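Local coordinates for 2-methyl-3-hydroxypyridine-5-carboxylic acid oxygenase (Mesorhizobium loti, PDB 3ALJ), which catalyses, as an FAD-dependent oxygenase, the oxidative ring opening of 2-methyl-3-hydroxypyridine-5-carboxylic acid, a step of vitamin B6 breakdown, at residues I180-P185 against V238-E243. Numbering follows the deposited sequence.
Sequences IRLIVP and VPIDLE. With FAD (flavin-adenine dinucleotide), chain B.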
ATOM      1  N   ILE A 180     -12.310  -8.720   3.720  1.00 11.90           N
ATOM      2  CA  ILE A 180     -13.136  -8.362   2.535  1.00 10.22           C
ATOM      3  C   ILE A 180     -13.118  -6.860   2.466  1.00 10.83           C
ATOM      4  O   ILE A 180     -13.681  -6.177   3.355  1.00 11.46           O
ATOM      5  CB  ILE A 180     -14.577  -8.894   2.700  1.00  9.38           C
ATOM      6  CG1 ILE A 180     -14.536 -10.398   2.863  1.00 10.51           C
ATOM      7  CG2 ILE A 180     -15.351  -8.462   1.421  1.00 13.27           C
ATOM      8  CD1 ILE A 180     -15.895 -10.953   3.522  1.00 13.23           C
ATOM      9  N   ARG A 181     -12.494  -6.247   1.419  1.00 10.58           N
ATOM     10  CA  ARG A 181     -12.402  -4.787   1.290  1.00 10.46           C
ATOM     11  C   ARG A 181     -13.300  -4.337   0.129  1.00 11.94           C
ATOM     12  O   ARG A 181     -13.249  -4.908  -0.961  1.00 12.91           O
ATOM     13  CB  ARG A 181     -10.939  -4.446   0.996  1.00 11.03           C
ATOM     14  CG  ARG A 181      -9.946  -4.660   2.136  1.00 11.31           C
ATOM     15  CD  ARG A 181      -8.564  -4.372   1.690  1.00 11.44           C
ATOM     16  NE  ARG A 181      -8.096  -5.471   0.850  1.00 13.29           N
ATOM     17  CZ  ARG A 181      -6.956  -5.428   0.185  1.00 15.44           C
ATOM     18  NH1 ARG A 181      -6.125  -4.414   0.306  1.00 12.88           N
ATOM     19  NH2 ARG A 181      -6.629  -6.495  -0.557  1.00 15.13           N
ATOM     20  N   LEU A 182     -14.120  -3.331   0.416  1.00  9.57           N
ATOM     21  CA  LEU A 182     -15.112  -2.911  -0.570  1.00 10.38           C
ATOM     22  C   LEU A 182     -15.282  -1.394  -0.496  1.00 11.94           C
ATOM     23  O   LEU A 182     -15.014  -0.732   0.516  1.00 10.59           O
ATOM     24  CB  LEU A 182     -16.513  -3.479  -0.230  1.00 13.02           C
ATOM     25  CG  LEU A 182     -16.558  -4.941   0.108  1.00 17.43           C
ATOM     26  CD1 LEU A 182     -17.841  -5.475   0.679  1.00 15.73           C
ATOM     27  CD2 LEU A 182     -16.361  -5.714  -1.164  1.00 20.54           C
ATOM     28  N   ILE A 183     -15.727  -0.824  -1.652  1.00 10.38           N
ATOM     29  CA  ILE A 183     -16.240   0.527  -1.754  1.00 10.59           C
ATOM     30  C   ILE A 183     -17.715   0.483  -1.910  1.00 13.14           C
ATOM     31  O   ILE A 183     -18.243  -0.203  -2.849  1.00 15.55           O
ATOM     32  CB  ILE A 183     -15.561   1.326  -2.889  1.00  9.72           C
ATOM     33  CG1 ILE A 183     -14.015   1.323  -2.858  1.00 12.33           C
ATOM     34  CG2 ILE A 183     -16.117   2.742  -2.949  1.00 11.16           C
ATOM     35  CD1 ILE A 183     -13.404   1.916  -1.501  1.00 11.17           C
ATOM     36  N   VAL A 184     -18.402   1.220  -1.042  1.00 11.96           N
ATOM     37  CA  VAL A 184     -19.872   1.413  -1.107  1.00 13.42           C
ATOM     38  C   VAL A 184     -20.174   2.902  -0.996  1.00 12.85           C
ATOM     39  O   VAL A 184     -19.350   3.744  -0.643  1.00 11.99           O
ATOM     40  CB  VAL A 184     -20.631   0.633  -0.002  1.00 13.80           C
ATOM     41  CG1 VAL A 184     -20.340  -0.865  -0.204  1.00 15.20           C
ATOM     42  CG2 VAL A 184     -20.137   1.075   1.398  1.00 14.97           C
ATOM     43  N   PRO A 185     -21.391   3.324  -1.343  1.00 14.48           N
ATOM     44  CA  PRO A 185     -21.811   4.687  -1.073  1.00 13.71           C
ATOM     45  C   PRO A 185     -21.774   5.038   0.418  1.00 13.49           C
ATOM     46  O   PRO A 185     -21.935   4.124   1.265  1.00 16.40           O
ATOM     47  CB  PRO A 185     -23.290   4.717  -1.623  1.00 15.83           C
ATOM     48  CG  PRO A 185     -23.384   3.574  -2.489  1.00 17.98           C
ATOM     49  CD  PRO A 185     -22.469   2.498  -1.928  1.00 15.95           C
ATOM     50  N   VAL A 238     -18.047 -14.597   0.691  1.00 15.29           N
ATOM     51  CA  VAL A 238     -18.287 -13.596  -0.325  1.00 17.29           C
ATOM     52  C   VAL A 238     -19.240 -14.188  -1.382  1.00 17.02           C
ATOM     53  O   VAL A 238     -19.105 -15.363  -1.677  1.00 19.46           O
ATOM     54  CB  VAL A 238     -16.986 -13.115  -1.064  1.00 16.64           C
ATOM     55  CG1 VAL A 238     -16.150 -12.218  -0.073  1.00 17.49           C
ATOM     56  CG2 VAL A 238     -16.164 -14.361  -1.631  1.00 20.16           C
ATOM     57  N   PRO A 239     -20.176 -13.385  -1.904  1.00 17.30           N
ATOM     58  CA  PRO A 239     -20.558 -12.039  -1.519  1.00 17.66           C
ATOM     59  C   PRO A 239     -20.966 -12.089  -0.030  1.00 15.54           C
ATOM     60  O   PRO A 239     -21.190 -13.151   0.514  1.00 14.22           O
ATOM     61  CB  PRO A 239     -21.738 -11.708  -2.450  1.00 18.54           C
ATOM     62  CG  PRO A 239     -21.803 -12.811  -3.471  1.00 23.29           C
ATOM     63  CD  PRO A 239     -21.072 -14.005  -2.944  1.00 18.88           C
ATOM     64  N   ILE A 240     -20.979 -10.916   0.625  1.00 13.77           N
ATOM     65  CA  ILE A 240     -21.020 -10.952   2.115  1.00 15.33           C
ATOM     66  C   ILE A 240     -22.338 -11.583   2.634  1.00 13.51           C
ATOM     67  O   ILE A 240     -23.374 -11.411   1.974  1.00 16.09           O
ATOM     68  CB  ILE A 240     -20.769  -9.546   2.775  1.00 13.84           C
ATOM     69  CG1 ILE A 240     -21.859  -8.516   2.423  1.00 16.83           C
ATOM     70  CG2 ILE A 240     -19.384  -9.006   2.377  1.00 13.90           C
ATOM     71  CD1 ILE A 240     -22.034  -7.415   3.488  1.00 13.92           C
ATOM     72  N   ASP A 241     -22.263 -12.255   3.768  1.00 14.55           N
ATOM     73  CA  ASP A 241     -23.455 -12.787   4.464  1.00 14.74           C
ATOM     74  C   ASP A 241     -24.035 -11.580   5.214  1.00 15.32           C
ATOM     75  O   ASP A 241     -23.484 -11.164   6.233  1.00 15.20           O
ATOM     76  CB  ASP A 241     -22.959 -13.860   5.388  1.00 13.55           C
ATOM     77  CG  ASP A 241     -24.075 -14.595   6.128  1.00 16.98           C
ATOM     78  OD1 ASP A 241     -24.931 -13.884   6.663  1.00 16.49           O
ATOM     79  OD2 ASP A 241     -23.976 -15.833   6.270  1.00 21.44           O
ATOM     80  N   LEU A 242     -25.023 -10.908   4.640  1.00 15.62           N
ATOM     81  CA  LEU A 242     -25.497  -9.646   5.142  1.00 15.04           C
ATOM     82  C   LEU A 242     -25.923  -9.804   6.574  1.00 16.37           C
ATOM     83  O   LEU A 242     -25.565  -8.918   7.382  1.00 15.47           O
ATOM     84  CB  LEU A 242     -26.720  -9.235   4.306  1.00 14.51           C
ATOM     85  CG  LEU A 242     -27.327  -7.931   4.767  1.00 16.32           C
ATOM     86  CD1 LEU A 242     -26.321  -6.690   4.628  1.00 16.82           C
ATOM     87  CD2 LEU A 242     -28.527  -7.614   3.885  1.00 18.72           C
ATOM     88  N   GLU A 243     -26.661 -10.872   6.931  1.00 14.95           N
ATOM     89  CA  GLU A 243     -27.140 -10.956   8.311  1.00 17.28           C
ATOM     90  C   GLU A 243     -26.074 -11.019   9.370  1.00 14.77           C
ATOM     91  O   GLU A 243     -26.239 -10.409  10.458  1.00 16.37           O
ATOM     92  CB  GLU A 243     -28.122 -12.150   8.456  1.00 16.96           C
ATOM     93  CG  GLU A 243     -28.751 -12.329   9.886  1.00 24.14           C
ATOM     94  CD  GLU A 243     -29.454 -13.679  10.074  1.00 35.32           C
ATOM     95  OE1 GLU A 243     -28.984 -14.772   9.618  1.00 37.43           O
ATOM     96  OE2 GLU A 243     -30.515 -13.649  10.738  1.00 40.13           O
TER
HETATM   97  PA  FAD B 380       1.553  -4.275  -6.263  1.00 10.38           P
HETATM   98  O1A FAD B 380       0.636  -3.177  -5.826  1.00 15.26           O
HETATM   99  O2A FAD B 380       1.198  -5.626  -6.024  1.00 12.17           O
HETATM  100  O5B FAD B 380       1.792  -4.044  -7.816  1.00  9.44           O
HETATM  101  C5B FAD B 380       2.624  -4.964  -8.597  1.00  8.28           C
HETATM  102  C4B FAD B 380       2.134  -4.708 -10.008  1.00  8.40           C
HETATM  103  O4B FAD B 380       3.038  -5.566 -10.786  1.00 10.53           O
HETATM  104  C3B FAD B 380       0.770  -5.206 -10.313  1.00  9.09           C
HETATM  105  O3B FAD B 380       0.028  -4.247 -11.094  1.00 10.15           O
HETATM  106  C2B FAD B 380       1.027  -6.578 -11.035  1.00  8.38           C
HETATM  107  O2B FAD B 380      -0.003  -6.929 -11.975  1.00 10.44           O
HETATM  108  C1B FAD B 380       2.275  -6.319 -11.815  1.00 10.97           C
HETATM  109  N9A FAD B 380       3.108  -7.465 -11.994  1.00  7.95           N
HETATM  110  C8A FAD B 380       3.250  -8.585 -11.206  1.00  9.44           C
HETATM  111  N7A FAD B 380       4.200  -9.403 -11.682  1.00  8.88           N
HETATM  112  C5A FAD B 380       4.685  -8.794 -12.829  1.00  7.74           C
HETATM  113  C6A FAD B 380       5.729  -9.116 -13.693  1.00  8.54           C
HETATM  114  N6A FAD B 380       6.441 -10.281 -13.528  1.00 11.67           N
HETATM  115  N1A FAD B 380       5.958  -8.265 -14.696  1.00  8.90           N
HETATM  116  C2A FAD B 380       5.241  -7.153 -14.894  1.00 10.88           C
HETATM  117  N3A FAD B 380       4.232  -6.755 -14.066  1.00  8.54           N
HETATM  118  C4A FAD B 380       4.002  -7.594 -13.019  1.00  7.54           C
HETATM  119  N1  FAD B 380      -0.568  -0.111   2.212  1.00  8.22           N
HETATM  120  C2  FAD B 380      -0.699   1.150   2.582  1.00  7.88           C
HETATM  121  O2  FAD B 380       0.189   2.002   2.417  1.00  8.74           O
HETATM  122  N3  FAD B 380      -1.872   1.572   3.207  1.00  7.26           N
HETATM  123  C4  FAD B 380      -2.943   0.701   3.418  1.00  7.47           C
HETATM  124  O4  FAD B 380      -4.056   1.179   3.854  1.00  7.57           O
HETATM  125  C4X FAD B 380      -2.766  -0.617   3.037  1.00  8.26           C
HETATM  126  N5  FAD B 380      -3.789  -1.582   3.336  1.00  8.98           N
HETATM  127  C5X FAD B 380      -3.574  -2.909   3.013  1.00  7.90           C
HETATM  128  C6  FAD B 380      -4.505  -3.895   3.386  1.00  8.79           C
HETATM  129  C7  FAD B 380      -4.326  -5.201   3.010  1.00  9.72           C
HETATM  130  C7M FAD B 380      -5.387  -6.262   3.424  1.00 12.08           C
HETATM  131  C8  FAD B 380      -3.193  -5.584   2.323  1.00  9.53           C
HETATM  132  C8M FAD B 380      -2.937  -7.053   1.915  1.00 10.79           C
HETATM  133  C9  FAD B 380      -2.252  -4.614   1.951  1.00  9.82           C
HETATM  134  C9A FAD B 380      -2.413  -3.260   2.336  1.00  8.56           C
HETATM  135  N10 FAD B 380      -1.425  -2.234   1.999  1.00  7.47           N
HETATM  136  C10 FAD B 380      -1.602  -0.962   2.396  1.00  6.57           C
HETATM  137  C1' FAD B 380      -0.138  -2.661   1.269  1.00  7.84           C
HETATM  138  C2' FAD B 380      -0.272  -2.326  -0.210  1.00  6.49           C
HETATM  139  O2' FAD B 380      -1.447  -2.975  -0.740  1.00  8.06           O
HETATM  140  C3' FAD B 380       0.926  -2.919  -0.975  1.00  7.89           C
HETATM  141  O3' FAD B 380       2.098  -2.827  -0.080  1.00  7.45           O
HETATM  142  C4' FAD B 380       1.294  -2.184  -2.197  1.00  7.60           C
HETATM  143  O4' FAD B 380       0.167  -2.299  -3.111  1.00 11.17           O
HETATM  144  C5' FAD B 380       2.470  -2.794  -2.886  1.00  8.62           C
HETATM  145  O5' FAD B 380       2.743  -2.048  -4.068  1.00  7.55           O
HETATM  146  P   FAD B 380       3.726  -2.707  -5.116  1.00  8.20           P
HETATM  147  O1P FAD B 380       3.770  -1.763  -6.242  1.00  8.91           O
HETATM  148  O2P FAD B 380       5.007  -3.156  -4.486  1.00  9.09           O
HETATM  149  O3P FAD B 380       2.991  -4.079  -5.554  1.00  8.10           O
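R181 NH2 forms a salt bridge with D268 OD2, which probably helps fix the rotation of the guanidinium, whose face is laid against the flavin. R181 NH1 lies 3.3 Å from FAD C7, and the methyl C7M sits over the centre of the group, 3.6 Å above its plane. The two planes are only about 17° apart, so the overlap is nearly parallel, at the dimethylbenzene end of the isoalloxazine. A bend at chi3 (-75°) turns the group there. Cut back to an alanine, this position would probably leave D268 without its cationic mate and lose the flat group that lies against C7 and C7M. The neighbours I180 and L182 point to the other side of strand 170-185, toward the loop before helix 242-248. With I180 CG1 anti to the carbonyl carbon (chi1 -59°), V238 CG1 packs alongside that branch, 3.8 Å from both I180 CG1 and I180 CD1. I240 reaches in with its CG2 branch, 4.2 Å from I180 CD1 and equally 4.2 Å from L182 CD1; A259 of helix 253-260 also touches L182 and I240. Between the two segments the contact is thus made by methyl and methylene groups, with no polar pair, while on the strand's other side R181 joins the flavin's dimethylbenzene end and D268.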